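Local coordinates for TIGR00266 family protein (Pseudomonas aeruginosa, PDB 1YOX) that is of unknown function but belongs to the AIM24 family, named for mitochondrial biogenesis and placed in the cupin clan, at residues Gly110-Gln115 against Leu182-Asp187. Residues are numbered along the deposited sequence; the frame is centred on the assembly and turned at random.
Sequences GRLFCQ and LVAFTD
Phe113 and Phe185 form a hydrogen-bonded antiparallel pair: Phe113 N gives to Phe185 O and Phe185 N to Phe113 O, both at 3.0 Å. The bond from Gln115 N to Val183 O, at 2.8 Å, is straighter. On the aromatic face, Phe185 has its CG between the backbone N and the carbonyl carbon (chi1 60°), a position from which the ring stands under Phe113 CB, in a CH-pi contact 3.7 Å from CB to the ring centroid. The two rings are nearly parallel, 12° apart, but offset with little overlap. Phenylalanine suits both places: Phe185 supplies the flat face that takes the CB, and the ring of Phe113 extends the apolar face as far as Asp187, where Phe113 CE1 at the ring's edge meets Asp187 OD1 at 3.6 Å.

On the reverse face the packing is close and buried. Ala184 pairs with Cys114, their CA atoms 4.4 Å apart, and the small methyl leaves room for Leu112, whose CD1 comes to 4.0 Å from Ala184 CB. Val157 and Val159 of strand 156-162 pack against Leu112 and Cys114 respectively.

The partly exposed end is looser. Arg111 forms a salt bridge with Asp187, NE and NH2 both approaching OD2 at 3.0 Å, but each bond is weak and the guanidinium and carboxylate planes stand 90° apart.

Val183 and Ala184 both hydrogen-bond through the backbone to Trp221 of strand 219-223, two residues opposite one: a classic beta bulge within the six-stranded antiparallel sheet, an architecture consistent with the cupin-clan beta fold.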
# COMPACT_ATOMS: atom_id res chain seq x y z
N GLY C 110 21.53 -22.65 -4.31
CA GLY C 110 22.44 -21.84 -3.49
C GLY C 110 22.78 -20.50 -4.11
O GLY C 110 23.84 -19.95 -3.83
N ARG C 111 21.88 -19.99 -4.96
CA ARG C 111 22.04 -18.66 -5.55
C ARG C 111 20.72 -18.02 -5.98
O ARG C 111 19.92 -18.63 -6.69
CB ARG C 111 23.00 -18.68 -6.73
CG ARG C 111 23.43 -17.28 -7.21
CD ARG C 111 24.80 -17.33 -7.88
NE ARG C 111 24.79 -18.27 -9.00
CZ ARG C 111 25.79 -19.10 -9.29
NH1 ARG C 111 26.88 -19.14 -8.53
NH2 ARG C 111 25.68 -19.90 -10.34
N LEU C 112 20.48 -16.79 -5.55
CA LEU C 112 19.32 -16.09 -6.07
C LEU C 112 19.72 -14.70 -6.51
O LEU C 112 20.61 -14.09 -5.94
CB LEU C 112 18.15 -16.08 -5.06
CG LEU C 112 16.78 -15.49 -5.46
CD1 LEU C 112 16.02 -16.33 -6.48
CD2 LEU C 112 15.91 -15.24 -4.21
N PHE C 113 19.09 -14.26 -7.59
CA PHE C 113 19.22 -12.91 -8.09
C PHE C 113 18.03 -12.07 -7.65
O PHE C 113 16.87 -12.51 -7.73
CB PHE C 113 19.35 -12.92 -9.61
CG PHE C 113 20.60 -13.60 -10.09
CD1 PHE C 113 20.60 -14.96 -10.38
CD2 PHE C 113 21.79 -12.89 -10.20
CE1 PHE C 113 21.79 -15.61 -10.80
CE2 PHE C 113 22.98 -13.52 -10.64
CZ PHE C 113 22.97 -14.88 -10.94
N CYS C 114 18.33 -10.86 -7.21
CA CYS C 114 17.33 -10.10 -6.49
C CYS C 114 17.43 -8.63 -6.81
O CYS C 114 18.51 -8.08 -6.67
CB CYS C 114 17.58 -10.28 -5.00
SG CYS C 114 16.19 -9.83 -4.08
N GLN C 115 16.33 -8.00 -7.22
CA GLN C 115 16.33 -6.53 -7.32
C GLN C 115 16.62 -5.94 -5.94
O GLN C 115 16.09 -6.39 -4.94
CB GLN C 115 15.02 -5.97 -7.89
CG GLN C 115 15.20 -4.50 -8.35
CD GLN C 115 13.92 -3.75 -8.64
OE1 GLN C 115 12.91 -4.35 -9.04
NE2 GLN C 115 13.97 -2.40 -8.51
N LEU C 182 10.53 -6.88 -11.99
CA LEU C 182 11.33 -8.05 -11.65
C LEU C 182 11.79 -8.07 -10.18
O LEU C 182 12.64 -7.29 -9.79
CB LEU C 182 12.54 -8.16 -12.58
CG LEU C 182 13.36 -9.47 -12.63
CD1 LEU C 182 12.50 -10.66 -12.88
CD2 LEU C 182 14.47 -9.39 -13.70
N VAL C 183 11.25 -8.98 -9.40
CA VAL C 183 11.69 -9.20 -8.04
C VAL C 183 12.99 -10.00 -7.95
O VAL C 183 14.03 -9.48 -7.51
CB VAL C 183 10.60 -9.90 -7.19
CG1 VAL C 183 11.07 -10.07 -5.72
CG2 VAL C 183 9.33 -9.11 -7.24
N ALA C 184 12.90 -11.28 -8.35
CA ALA C 184 13.96 -12.28 -8.18
C ALA C 184 13.90 -13.32 -9.32
O ALA C 184 12.85 -13.51 -9.94
CB ALA C 184 13.80 -12.98 -6.82
N PHE C 185 15.04 -13.97 -9.56
CA PHE C 185 15.12 -15.13 -10.47
C PHE C 185 16.32 -16.04 -10.17
O PHE C 185 17.37 -15.60 -9.66
CB PHE C 185 15.12 -14.72 -11.95
CG PHE C 185 16.28 -13.81 -12.33
CD1 PHE C 185 17.45 -14.34 -12.85
CD2 PHE C 185 16.17 -12.44 -12.20
CE1 PHE C 185 18.52 -13.52 -13.21
CE2 PHE C 185 17.23 -11.61 -12.56
CZ PHE C 185 18.41 -12.16 -13.07
N THR C 186 16.14 -17.32 -10.51
CA THR C 186 17.13 -18.37 -10.30
C THR C 186 18.12 -18.34 -11.44
O THR C 186 17.98 -17.55 -12.38
CB THR C 186 16.42 -19.75 -10.32
OG1 THR C 186 15.70 -19.89 -11.56
CG2 THR C 186 15.42 -19.86 -9.18
N ASP C 187 19.12 -19.23 -11.39
CA ASP C 187 20.05 -19.45 -12.51
C ASP C 187 19.30 -20.06 -13.69
O ASP C 187 18.19 -20.57 -13.52
CB ASP C 187 21.18 -20.39 -12.10
CG ASP C 187 22.34 -19.67 -11.42
OD1 ASP C 187 22.95 -18.77 -12.05
OD2 ASP C 187 22.65 -20.02 -10.26